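Local coordinates for protein aryl acylamidase (PDB 4YJ6) that probably hydrolyses the amide bond of aryl acylamides, as a member of the amidase signature family of hydrolases, at residues V48-Y53 with P91-T96; W194-G199 with S481-Y486; A397-C402 with S443-A448. One frame throughout, in Å; residues are numbered along the deposited sequence.

Contacts 2 and 3 form one region of the amidase signature fold, their centres about 11 Å apart; contact 1 touches neither, its nearest atoms about 13 Å from contact 2 and about 20 Å from contact 3. Strands 198-201 and 443-451 are neighbours in the large mixed sheet, where Gly199 O of contact 2 lies 2.9 Å from Ser445 N of contact 3, a probable hydrogen bond. Trp194 NE1 similarly reaches Cys402 O at 3.0 Å. Contact 1 joins an outer strand of the small three-stranded sheet to a loop, on the other side of the chain's centre from contact 3. All three contacts are buried; contact 1 is apolar, whereas contacts 2 and 3 each turn on a hydrogen bond.

Contact 1: V48-Y53 with P91-T96; sequences VVYKAY and PGWPST
The Tyr50 ring lies under the pyrrolidine of Pro94, whose CD sits 3.4 Å from the ring centroid and only 1° off the ring normal, a CH-pi contact over the middle of the face. Pro94 CG extends the overlap toward the near rim, reaching Tyr50 CD1 at 3.5 Å. With CG anti to the backbone N (chi1 174°), Tyr50 swings its ring out from the strand and across the loop at 91-96. The same ring turns its edge to the face of Trp93: Tyr50 CE2 stands 3.7 Å from Trp93 CD2, and the planes meet at 61° in an edge-to-face pair. Farther along the indole, Ala52 CB presses on Trp93 CZ2 at 3.3 Å, a tight fit. Ala52 is the N-cap residue before helix 53-69, so the tryptophan spans the step from strand to helix. Its NE1 is hydrogen-bonded to Glu55 of that helix, which helps to set the rotation of the indole, while Pro94 O takes a bond from Gln130 NE2 on strand 126-131. Between the two segments, then, the attraction is dispersion and CH-pi or aromatic contact, with Trp93 NE1 and the backbone O of Pro94 finding their partners outside the two segments.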
ATOM      1  N   VAL A  48       2.691  14.998   0.180  1.00 14.24           N
ATOM      2  CA  VAL A  48       3.946  15.060  -0.584  1.00 13.48           C
ATOM      3  C   VAL A  48       5.099  15.479   0.311  1.00 16.50           C
ATOM      4  O   VAL A  48       4.984  16.452   1.056  1.00 18.63           O
ATOM      5  CB  VAL A  48       3.782  16.025  -1.792  1.00 14.76           C
ATOM      6  CG1 VAL A  48       5.115  16.199  -2.553  1.00 15.93           C
ATOM      7  CG2 VAL A  48       2.679  15.534  -2.712  1.00 16.73           C
ATOM      8  N   VAL A  49       6.200  14.737   0.271  1.00 13.93           N
ATOM      9  CA  VAL A  49       7.356  15.069   1.076  1.00 14.53           C
ATOM     10  C   VAL A  49       8.580  15.458   0.243  1.00 16.48           C
ATOM     11  O   VAL A  49       9.549  15.995   0.788  1.00 17.20           O
ATOM     12  CB  VAL A  49       7.731  13.922   2.048  1.00 15.41           C
ATOM     13  CG1 VAL A  49       6.564  13.671   2.997  1.00 15.55           C
ATOM     14  CG2 VAL A  49       8.106  12.629   1.284  1.00 16.27           C
ATOM     15  N   TYR A  50       8.554  15.190  -1.055  1.00 15.14           N
ATOM     16  CA  TYR A  50       9.635  15.646  -1.961  1.00 14.30           C
ATOM     17  C   TYR A  50       9.000  15.955  -3.306  1.00 15.27           C
ATOM     18  O   TYR A  50       8.157  15.179  -3.785  1.00 13.90           O
ATOM     19  CB  TYR A  50      10.711  14.557  -2.141  1.00 15.07           C
ATOM     20  CG  TYR A  50      11.760  14.927  -3.170  1.00 15.39           C
ATOM     21  CD1 TYR A  50      12.618  15.998  -2.943  1.00 17.69           C
ATOM     22  CD2 TYR A  50      11.909  14.189  -4.358  1.00 15.55           C
ATOM     23  CE1 TYR A  50      13.574  16.351  -3.872  1.00 21.33           C
ATOM     24  CE2 TYR A  50      12.891  14.538  -5.298  1.00 18.03           C
ATOM     25  CZ  TYR A  50      13.711  15.617  -5.029  1.00 19.68           C
ATOM     26  OH  TYR A  50      14.688  15.989  -5.930  1.00 23.38           O
ATOM     27  N   LYS A  51       9.401  17.071  -3.923  1.00 14.88           N
ATOM     28  CA  LYS A  51       8.877  17.448  -5.221  1.00 15.24           C
ATOM     29  C   LYS A  51      10.022  17.393  -6.212  1.00 14.31           C
ATOM     30  O   LYS A  51      11.089  17.986  -5.966  1.00 15.93           O
ATOM     31  CB  LYS A  51       8.283  18.862  -5.156  1.00 16.59           C
ATOM     32  CG  LYS A  51       7.070  18.926  -4.239  1.00 17.78           C
ATOM     33  CD  LYS A  51       6.635  20.362  -3.885  1.00 20.11           C
ATOM     34  CE  LYS A  51       5.368  20.324  -3.012  1.00 23.67           C
ATOM     35  NZ  LYS A  51       4.875  21.699  -2.650  1.00 27.25           N
ATOM     36  N   ALA A  52       9.809  16.660  -7.304  1.00 12.81           N
ATOM     37  CA  ALA A  52      10.822  16.498  -8.359  1.00 14.26           C
ATOM     38  C   ALA A  52      10.280  17.120  -9.650  1.00 13.97           C
ATOM     39  O   ALA A  52      10.302  16.510 -10.729  1.00 15.03           O
ATOM     40  CB  ALA A  52      11.145  15.011  -8.584  1.00 17.04           C
ATOM     41  N   TYR A  53       9.831  18.353  -9.533  1.00 13.30           N
ATOM     42  CA  TYR A  53       9.100  18.959 -10.622  1.00 14.35           C
ATOM     43  C   TYR A  53       9.991  19.146 -11.847  1.00 12.99           C
ATOM     44  O   TYR A  53       9.578  18.886 -12.982  1.00 12.88           O
ATOM     45  CB  TYR A  53       8.536  20.302 -10.176  1.00 13.57           C
ATOM     46  CG  TYR A  53       7.428  20.231  -9.156  1.00 14.94           C
ATOM     47  CD1 TYR A  53       6.841  19.010  -8.794  1.00 12.63           C
ATOM     48  CD2 TYR A  53       6.943  21.393  -8.568  1.00 17.15           C
ATOM     49  CE1 TYR A  53       5.771  18.979  -7.885  1.00 16.17           C
ATOM     50  CE2 TYR A  53       5.885  21.355  -7.663  1.00 17.79           C
ATOM     51  CZ  TYR A  53       5.315  20.141  -7.328  1.00 17.44           C
ATOM     52  OH  TYR A  53       4.268  20.096  -6.421  1.00 17.55           O
ATOM     53  N   PRO A  91      18.087   7.331  -7.981  1.00 16.03           N
ATOM     54  CA  PRO A  91      19.345   8.098  -7.947  1.00 18.80           C
ATOM     55  C   PRO A  91      19.141   9.616  -7.855  1.00 19.69           C
ATOM     56  O   PRO A  91      18.341  10.190  -8.607  1.00 18.12           O
ATOM     57  CB  PRO A  91      20.028   7.671  -9.239  1.00 22.03           C
ATOM     58  CG  PRO A  91      19.594   6.225  -9.398  1.00 20.75           C
ATOM     59  CD  PRO A  91      18.112   6.253  -8.982  1.00 17.88           C
ATOM     60  N   GLY A  92      19.823  10.251  -6.895  1.00 17.74           N
ATOM     61  CA  GLY A  92      19.698  11.684  -6.695  1.00 17.37           C
ATOM     62  C   GLY A  92      18.519  12.152  -5.857  1.00 21.21           C
ATOM     63  O   GLY A  92      18.422  13.337  -5.544  1.00 20.99           O
ATOM     64  N   TRP A  93      17.630  11.236  -5.459  1.00 15.06           N
ATOM     65  CA  TRP A  93      16.455  11.620  -4.690  1.00 17.87           C
ATOM     66  C   TRP A  93      16.682  11.355  -3.199  1.00 17.41           C
ATOM     67  O   TRP A  93      17.529  10.544  -2.823  1.00 16.69           O
ATOM     68  CB  TRP A  93      15.237  10.809  -5.142  1.00 16.15           C
ATOM     69  CG  TRP A  93      14.660  11.241  -6.472  1.00 18.88           C
ATOM     70  CD1 TRP A  93      15.334  11.773  -7.554  1.00 20.77           C
ATOM     71  CD2 TRP A  93      13.290  11.187  -6.837  1.00 16.71           C
ATOM     72  NE1 TRP A  93      14.434  12.046  -8.581  1.00 18.88           N
ATOM     73  CE2 TRP A  93      13.175  11.697  -8.159  1.00 17.51           C
ATOM     74  CE3 TRP A  93      12.136  10.750  -6.175  1.00 16.74           C
ATOM     75  CZ2 TRP A  93      11.951  11.772  -8.826  1.00 16.39           C
ATOM     76  CZ3 TRP A  93      10.905  10.837  -6.837  1.00 15.70           C
ATOM     77  CH2 TRP A  93      10.828  11.328  -8.161  1.00 15.28           C
ATOM     78  N   PRO A  94      15.933  12.052  -2.351  1.00 16.64           N
ATOM     79  CA  PRO A  94      16.133  11.821  -0.914  1.00 16.38           C
ATOM     80  C   PRO A  94      15.559  10.486  -0.495  1.00 15.86           C
ATOM     81  O   PRO A  94      14.860   9.820  -1.263  1.00 14.86           O
ATOM     82  CB  PRO A  94      15.381  12.982  -0.243  1.00 20.29           C
ATOM     83  CG  PRO A  94      14.466  13.523  -1.265  1.00 20.09           C
ATOM     84  CD  PRO A  94      14.978  13.145  -2.627  1.00 16.91           C
ATOM     85  N   SER A  95      15.888  10.080   0.718  1.00 14.99           N
ATOM     86  CA  SER A  95      15.256   8.913   1.325  1.00 16.06           C
ATOM     87  C   SER A  95      15.339   9.087   2.831  1.00 15.40           C
ATOM     88  O   SER A  95      16.412   8.960   3.396  1.00 17.67           O
ATOM     89  CB  SER A  95      15.999   7.640   0.895  1.00 15.25           C
ATOM     90  OG  SER A  95      15.397   6.495   1.540  1.00 17.69           O
ATOM     91  N   THR A  96      14.215   9.378   3.482  1.00 14.22           N
ATOM     92  CA  THR A  96      14.252   9.665   4.913  1.00 14.27           C
ATOM     93  C   THR A  96      13.680   8.541   5.763  1.00 15.60           C
ATOM     94  O   THR A  96      13.565   8.702   6.975  1.00 13.90           O
ATOM     95  CB  THR A  96      13.506  10.976   5.252  1.00 15.88           C
ATOM     96  OG1 THR A  96      12.088  10.814   5.123  1.00 14.76           O
ATOM     97  CG2 THR A  96      13.967  12.117   4.336  1.00 16.14           C
TER

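Contact 2: W194-G199 with S481-Y486; sequences WTNTYG and SPWSQY
Asn196 and Trp483 are joined by a side-chain to backbone hydrogen bond: Asn196 ND2 donates to Trp483 O over 3.0 Å, nearly straight with an N-H...O angle of 167°. The acceptor lies in the plane of the asparagine amide, but the donor approaches from above the plane of the carbonyl. Tyr486 N, also 3.0 Å from Trp483 O, comes from the opposite face, so this oxygen is gripped from both sides. The carbonyl end of the amide also packs on both residues, with Asn196 OD1 3.6 Å from Trp483 CB and 3.5 Å from Tyr486 CD2. The amide plane stands at 90° to the indole and is also steeply inclined to the phenol ring. At the six-membered ring, Trp483 CZ2 meets Tyr198 CB at 4.2 Å, a looser apolar touch.

Behind this first shell, at chi1 62°, Trp483 CG is tucked close to both the N and the C of its own backbone, which folds the indole back over the 194-199 chain; its NE1 is held by Arg229 O. Pro447 of strand 443-451 packs against both Asn196 and Trp483, and Val231 of helix 231-241 touches both Trp483 and Tyr198. The Tyr198 hydroxyl is hydrogen-bonded to Ser474 on helix 467-480, the helix that leads into the 481-486 segment.

Asn196, at positive phi, ends helix 190-195 in a Schellman motif, from which the chain passes through Thr197 into strand 198-201 of the large sheet. Its side chain meets Trp483, just ahead of the 3-10 segment, and Tyr486 within it, so the arrangement is a helix C-terminal cap tied to the C-terminal end of the amidase chain.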
ATOM      1  N   TRP A 194      -8.931   3.027   4.313  1.00 10.97           N
ATOM      2  CA  TRP A 194      -9.415   4.263   4.954  1.00 13.63           C
ATOM      3  C   TRP A 194      -9.689   5.427   3.996  1.00 15.32           C
ATOM      4  O   TRP A 194     -10.158   6.458   4.450  1.00 13.30           O
ATOM      5  CB  TRP A 194      -8.407   4.732   6.006  1.00 14.70           C
ATOM      6  CG  TRP A 194      -8.496   4.003   7.328  1.00 11.96           C
ATOM      7  CD1 TRP A 194      -9.335   2.963   7.648  1.00 13.83           C
ATOM      8  CD2 TRP A 194      -7.716   4.267   8.503  1.00 14.20           C
ATOM      9  NE1 TRP A 194      -9.116   2.573   8.953  1.00 14.42           N
ATOM     10  CE2 TRP A 194      -8.146   3.356   9.504  1.00 14.82           C
ATOM     11  CE3 TRP A 194      -6.720   5.204   8.820  1.00 13.95           C
ATOM     12  CZ2 TRP A 194      -7.590   3.329  10.781  1.00 15.04           C
ATOM     13  CZ3 TRP A 194      -6.162   5.182  10.101  1.00 15.45           C
ATOM     14  CH2 TRP A 194      -6.599   4.236  11.061  1.00 14.57           C
ATOM     15  N   THR A 195      -9.352   5.303   2.709  1.00 12.83           N
ATOM     16  CA  THR A 195      -9.511   6.428   1.759  1.00 12.11           C
ATOM     17  C   THR A 195     -10.340   6.100   0.521  1.00 12.90           C
ATOM     18  O   THR A 195     -10.330   6.860  -0.452  1.00 12.89           O
ATOM     19  CB  THR A 195      -8.138   6.978   1.282  1.00 13.62           C
ATOM     20  OG1 THR A 195      -7.424   5.917   0.652  1.00 11.98           O
ATOM     21  CG2 THR A 195      -7.348   7.514   2.448  1.00 12.62           C
ATOM     22  N   ASN A 196     -11.087   4.997   0.546  1.00 11.08           N
ATOM     23  CA  ASN A 196     -11.977   4.674  -0.578  1.00 12.38           C
ATOM     24  C   ASN A 196     -11.166   4.464  -1.851  1.00 13.07           C
ATOM     25  O   ASN A 196     -11.633   4.785  -2.925  1.00 12.41           O
ATOM     26  CB  ASN A 196     -13.031   5.809  -0.825  1.00 13.40           C
ATOM     27  CG  ASN A 196     -14.207   5.350  -1.641  1.00 12.42           C
ATOM     28  OD1 ASN A 196     -14.920   4.436  -1.232  1.00 14.15           O
ATOM     29  ND2 ASN A 196     -14.449   5.998  -2.781  1.00 13.91           N
ATOM     30  N   THR A 197      -9.947   3.935  -1.722  1.00 11.69           N
ATOM     31  CA  THR A 197      -9.172   3.598  -2.907  1.00 12.80           C
ATOM     32  C   THR A 197      -8.877   2.105  -2.974  1.00 12.72           C
ATOM     33  O   THR A 197      -9.111   1.362  -2.017  1.00 10.12           O
ATOM     34  CB  THR A 197      -7.894   4.427  -2.976  1.00 11.70           C
ATOM     35  OG1 THR A 197      -7.192   4.352  -1.728  1.00 11.42           O
ATOM     36  CG2 THR A 197      -8.255   5.917  -3.265  1.00 13.29           C
ATOM     37  N   TYR A 198      -8.445   1.664  -4.153  1.00 11.02           N
ATOM     38  CA  TYR A 198      -8.185   0.245  -4.377  1.00 11.82           C
ATOM     39  C   TYR A 198      -6.701  -0.019  -4.197  1.00 11.15           C
ATOM     40  O   TYR A 198      -5.866   0.597  -4.873  1.00 11.37           O
ATOM     41  CB  TYR A 198      -8.634  -0.090  -5.782  1.00 10.08           C
ATOM     42  CG  TYR A 198      -8.426  -1.551  -6.165  1.00 10.85           C
ATOM     43  CD1 TYR A 198      -9.218  -2.559  -5.597  1.00 10.15           C
ATOM     44  CD2 TYR A 198      -7.453  -1.917  -7.090  1.00 11.83           C
ATOM     45  CE1 TYR A 198      -9.053  -3.882  -5.965  1.00 10.34           C
ATOM     46  CE2 TYR A 198      -7.264  -3.241  -7.451  1.00 10.42           C
ATOM     47  CZ  TYR A 198      -8.060  -4.217  -6.884  1.00 12.29           C
ATOM     48  OH  TYR A 198      -7.877  -5.513  -7.245  1.00 11.36           O
ATOM     49  N   GLY A 199      -6.352  -0.926  -3.291  1.00 11.05           N
ATOM     50  CA  GLY A 199      -4.950  -1.183  -3.001  1.00 10.41           C
ATOM     51  C   GLY A 199      -4.644  -2.618  -3.358  1.00 11.39           C
ATOM     52  O   GLY A 199      -5.232  -3.523  -2.757  1.00 10.46           O
ATOM     53  N   SER A 481     -21.072  -2.936  -7.183  1.00 14.56           N
ATOM     54  CA  SER A 481     -21.102  -2.109  -5.981  1.00 14.78           C
ATOM     55  C   SER A 481     -20.078  -0.986  -6.094  1.00 15.64           C
ATOM     56  O   SER A 481     -19.072  -0.957  -5.380  1.00 15.97           O
ATOM     57  CB  SER A 481     -20.801  -3.005  -4.758  1.00 18.09           C
ATOM     58  OG  SER A 481     -20.823  -2.282  -3.517  1.00 18.95           O
ATOM     59  N   PRO A 482     -20.329  -0.047  -7.009  1.00 15.15           N
ATOM     60  CA  PRO A 482     -19.373   1.025  -7.245  1.00 17.30           C
ATOM     61  C   PRO A 482     -19.111   1.892  -6.030  1.00 18.25           C
ATOM     62  O   PRO A 482     -19.970   2.060  -5.148  1.00 18.36           O
ATOM     63  CB  PRO A 482     -20.016   1.856  -8.364  1.00 18.58           C
ATOM     64  CG  PRO A 482     -21.461   1.447  -8.394  1.00 18.45           C
ATOM     65  CD  PRO A 482     -21.499   0.026  -7.908  1.00 18.22           C
ATOM     66  N   TRP A 483     -17.895   2.435  -5.994  1.00 14.49           N
ATOM     67  CA  TRP A 483     -17.475   3.335  -4.947  1.00 15.29           C
ATOM     68  C   TRP A 483     -17.082   4.709  -5.493  1.00 14.32           C
ATOM     69  O   TRP A 483     -16.758   5.602  -4.719  1.00 14.79           O
ATOM     70  CB  TRP A 483     -16.300   2.747  -4.158  1.00 14.52           C
ATOM     71  CG  TRP A 483     -15.040   2.499  -4.991  1.00 13.48           C
ATOM     72  CD1 TRP A 483     -14.093   3.419  -5.361  1.00 14.21           C
ATOM     73  CD2 TRP A 483     -14.602   1.237  -5.491  1.00 12.24           C
ATOM     74  NE1 TRP A 483     -13.083   2.793  -6.075  1.00 12.53           N
ATOM     75  CE2 TRP A 483     -13.371   1.459  -6.173  1.00 11.88           C
ATOM     76  CE3 TRP A 483     -15.128  -0.062  -5.443  1.00 12.14           C
ATOM     77  CZ2 TRP A 483     -12.666   0.431  -6.810  1.00 14.59           C
ATOM     78  CZ3 TRP A 483     -14.410  -1.099  -6.063  1.00 13.30           C
ATOM     79  CH2 TRP A 483     -13.189  -0.831  -6.749  1.00 12.54           C
ATOM     80  N   SER A 484     -17.132   4.879  -6.806  1.00 14.32           N
ATOM     81  CA  SER A 484     -16.658   6.141  -7.394  1.00 17.86           C
ATOM     82  C   SER A 484     -17.502   7.327  -6.933  1.00 17.23           C
ATOM     83  O   SER A 484     -17.009   8.439  -6.816  1.00 16.82           O
ATOM     84  CB  SER A 484     -16.657   6.052  -8.925  1.00 19.82           C
ATOM     85  OG  SER A 484     -17.975   5.843  -9.383  1.00 24.54           O
ATOM     86  N   GLN A 485     -18.795   7.091  -6.671  1.00 17.80           N
ATOM     87  CA  GLN A 485     -19.652   8.189  -6.233  1.00 20.01           C
ATOM     88  C   GLN A 485     -19.154   8.784  -4.934  1.00 18.99           C
ATOM     89  O   GLN A 485     -19.360   9.962  -4.681  1.00 21.07           O
ATOM     90  CB  GLN A 485     -21.118   7.729  -6.057  1.00 19.60           C
ATOM     91  CG  GLN A 485     -21.336   6.791  -4.898  1.00 22.14           C
ATOM     92  CD  GLN A 485     -21.099   5.336  -5.253  1.00 23.06           C
ATOM     93  OE1 GLN A 485     -20.625   4.993  -6.351  1.00 21.60           O
ATOM     94  NE2 GLN A 485     -21.471   4.458  -4.332  1.00 24.21           N
ATOM     95  N   TYR A 486     -18.497   7.992  -4.084  1.00 16.74           N
ATOM     96  CA  TYR A 486     -18.044   8.536  -2.811  1.00 16.05           C
ATOM     97  C   TYR A 486     -16.919   9.584  -2.962  1.00 15.32           C
ATOM     98  O   TYR A 486     -16.671  10.367  -2.038  1.00 16.89           O
ATOM     99  CB  TYR A 486     -17.563   7.423  -1.884  1.00 15.96           C
ATOM    100  CG  TYR A 486     -18.609   6.331  -1.637  1.00 18.13           C
ATOM    101  CD1 TYR A 486     -19.899   6.640  -1.222  1.00 20.13           C
ATOM    102  CD2 TYR A 486     -18.290   4.995  -1.843  1.00 17.32           C
ATOM    103  CE1 TYR A 486     -20.852   5.629  -1.014  1.00 20.98           C
ATOM    104  CE2 TYR A 486     -19.216   3.981  -1.637  1.00 18.49           C
ATOM    105  CZ  TYR A 486     -20.499   4.306  -1.230  1.00 18.51           C
ATOM    106  OH  TYR A 486     -21.385   3.282  -1.037  1.00 21.81           O
TER

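Contact 3: A397-C402 with S443-A448; sequences APTLAC and SASVPA
This is a buried hydroxyl-to-hydroxyl contact at the large mixed sheet of the amidase fold, between a loop residue just past strand 394-398 and strand 443-451. Thr399 OG1 and Ser445 OG are 2.9 Å apart and hydrogen-bonded, and either could be the donor. The two residues are also the closest backbone pair across the segments, with their CA atoms 6.1 Å apart and both side chains starting out toward the other segment.

The torsions bring both branches of the threonine to the serine. At chi1 -52° Thr399 OG1 lies beside its own backbone N and CG2 takes the position opposite that N, while Ser445 OG extends away from its own N (chi1 -177°). The threonine methyl therefore flanks the bond, with Thr399 CG2 3.6 Å from Ser445 OG and 3.9 Å from Ser445 CB. A polar pair and a small apolar touch thus share one meeting place. A valine in place of Thr399 would probably leave Ser445 OG without its hydroxyl mate and its rotation less firmly set.

Strand 454-462 lies between strands 394-398 and 443-451 in the sheet order, and its Gly457 is hydrogen-bonded to the Thr399 backbone, while Leu459 touches the threonine side chain. Ser445 is paired through its backbone with Gly199 of the neighbouring strand 198-201. Ala193 of helix 190-195 packs on both Thr399 and Ser445, so the hydroxyl pair lies between that helix and the strands of the sheet.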
ATOM      1  N   ALA A 397     -12.734 -10.691   3.797  1.00 12.10           N
ATOM      2  CA  ALA A 397     -12.651 -10.255   5.196  1.00 12.06           C
ATOM      3  C   ALA A 397     -12.690  -8.741   5.185  1.00 12.94           C
ATOM      4  O   ALA A 397     -12.514  -8.144   4.139  1.00 12.38           O
ATOM      5  CB  ALA A 397     -11.328 -10.777   5.854  1.00 13.00           C
ATOM      6  N   PRO A 398     -12.933  -8.095   6.338  1.00 11.33           N
ATOM      7  CA  PRO A 398     -12.717  -6.648   6.367  1.00 11.46           C
ATOM      8  C   PRO A 398     -11.220  -6.403   6.235  1.00 12.24           C
ATOM      9  O   PRO A 398     -10.432  -7.169   6.785  1.00 12.32           O
ATOM     10  CB  PRO A 398     -13.183  -6.213   7.778  1.00 11.70           C
ATOM     11  CG  PRO A 398     -13.918  -7.454   8.367  1.00 11.56           C
ATOM     12  CD  PRO A 398     -13.264  -8.648   7.668  1.00 13.89           C
ATOM     13  N   THR A 399     -10.817  -5.344   5.548  1.00 12.69           N
ATOM     14  CA  THR A 399      -9.380  -5.044   5.480  1.00  9.95           C
ATOM     15  C   THR A 399      -8.827  -4.741   6.869  1.00 12.53           C
ATOM     16  O   THR A 399      -7.743  -5.195   7.213  1.00 10.97           O
ATOM     17  CB  THR A 399      -9.155  -3.835   4.564  1.00 11.23           C
ATOM     18  OG1 THR A 399      -9.815  -4.111   3.329  1.00 10.51           O
ATOM     19  CG2 THR A 399      -7.644  -3.552   4.326  1.00 11.38           C
ATOM     20  N   LEU A 400      -9.594  -3.965   7.653  1.00 11.94           N
ATOM     21  CA  LEU A 400      -9.136  -3.446   8.922  1.00 11.33           C
ATOM     22  C   LEU A 400     -10.188  -3.628  10.010  1.00 11.50           C
ATOM     23  O   LEU A 400     -11.377  -3.724   9.718  1.00 12.72           O
ATOM     24  CB  LEU A 400      -8.881  -1.944   8.830  1.00 11.74           C
ATOM     25  CG  LEU A 400      -7.902  -1.560   7.731  1.00 10.99           C
ATOM     26  CD1 LEU A 400      -7.834  -0.041   7.629  1.00 10.95           C
ATOM     27  CD2 LEU A 400      -6.542  -2.156   8.092  1.00 11.77           C
ATOM     28  N   ALA A 401      -9.723  -3.631  11.255  1.00 13.64           N
ATOM     29  CA  ALA A 401     -10.625  -3.860  12.405  1.00 12.56           C
ATOM     30  C   ALA A 401     -11.296  -2.578  12.908  1.00 17.04           C
ATOM     31  O   ALA A 401     -12.179  -2.666  13.779  1.00 14.67           O
ATOM     32  CB  ALA A 401      -9.849  -4.480  13.531  1.00 12.97           C
ATOM     33  N   CYS A 402     -10.871  -1.416  12.418  1.00 13.89           N
ATOM     34  CA  CYS A 402     -11.428  -0.142  12.905  1.00 14.56           C
ATOM     35  C   CYS A 402     -11.426   0.938  11.830  1.00 18.07           C
ATOM     36  O   CYS A 402     -10.741   0.830  10.803  1.00 15.19           O
ATOM     37  CB  CYS A 402     -10.649   0.365  14.125  1.00 13.81           C
ATOM     38  SG  CYS A 402      -8.863   0.674  13.808  1.00 16.60           S
ATOM     39  N   SER A 443      -3.675 -10.119  -2.273  1.00  8.93           N
ATOM     40  CA  SER A 443      -4.947  -9.623  -1.783  1.00 10.39           C
ATOM     41  C   SER A 443      -5.115  -8.172  -2.209  1.00 10.19           C
ATOM     42  O   SER A 443      -4.132  -7.492  -2.498  1.00 10.34           O
ATOM     43  CB  SER A 443      -5.029  -9.741  -0.245  1.00 11.21           C
ATOM     44  OG  SER A 443      -4.106  -8.872   0.412  1.00 10.15           O
ATOM     45  N   ALA A 444      -6.357  -7.701  -2.226  1.00  9.74           N
ATOM     46  CA  ALA A 444      -6.582  -6.298  -2.558  1.00  9.25           C
ATOM     47  C   ALA A 444      -7.659  -5.756  -1.642  1.00 10.90           C
ATOM     48  O   ALA A 444      -8.607  -6.456  -1.327  1.00 11.51           O
ATOM     49  CB  ALA A 444      -7.009  -6.158  -4.028  1.00  9.99           C
ATOM     50  N   SER A 445      -7.500  -4.509  -1.224  1.00 11.58           N
ATOM     51  CA  SER A 445      -8.558  -3.838  -0.483  1.00 11.26           C
ATOM     52  C   SER A 445      -9.484  -3.135  -1.483  1.00 12.65           C
ATOM     53  O   SER A 445      -9.034  -2.277  -2.238  1.00 11.34           O
ATOM     54  CB  SER A 445      -8.002  -2.833   0.514  1.00 12.88           C
ATOM     55  OG  SER A 445      -9.093  -2.261   1.258  1.00 12.58           O
ATOM     56  N   VAL A 446     -10.769  -3.502  -1.460  1.00 10.72           N
ATOM     57  CA  VAL A 446     -11.799  -2.851  -2.275  1.00 12.01           C
ATOM     58  C   VAL A 446     -12.704  -1.964  -1.404  1.00 11.83           C
ATOM     59  O   VAL A 446     -13.174  -2.386  -0.349  1.00 11.79           O
ATOM     60  CB  VAL A 446     -12.715  -3.860  -3.056  1.00 13.45           C
ATOM     61  CG1 VAL A 446     -11.891  -4.613  -4.097  1.00 17.65           C
ATOM     62  CG2 VAL A 446     -13.412  -4.883  -2.135  1.00 15.67           C
ATOM     63  N   PRO A 447     -12.989  -0.752  -1.866  1.00 10.09           N
ATOM     64  CA  PRO A 447     -13.855   0.128  -1.071  1.00 10.20           C
ATOM     65  C   PRO A 447     -15.221  -0.509  -0.912  1.00 12.96           C
ATOM     66  O   PRO A 447     -15.843  -0.864  -1.910  1.00 13.39           O
ATOM     67  CB  PRO A 447     -13.941   1.400  -1.955  1.00 11.81           C
ATOM     68  CG  PRO A 447     -12.551   1.441  -2.641  1.00 12.26           C
ATOM     69  CD  PRO A 447     -12.260  -0.027  -2.936  1.00 12.05           C
ATOM     70  N   ALA A 448     -15.672  -0.659   0.333  1.00 11.88           N
ATOM     71  CA  ALA A 448     -16.927  -1.364   0.593  1.00 14.85           C
ATOM     72  C   ALA A 448     -18.055  -0.408   0.929  1.00 17.37           C
ATOM     73  O   ALA A 448     -19.172  -0.861   1.141  1.00 17.27           O
ATOM     74  CB  ALA A 448     -16.731  -2.353   1.749  1.00 14.87           C
TER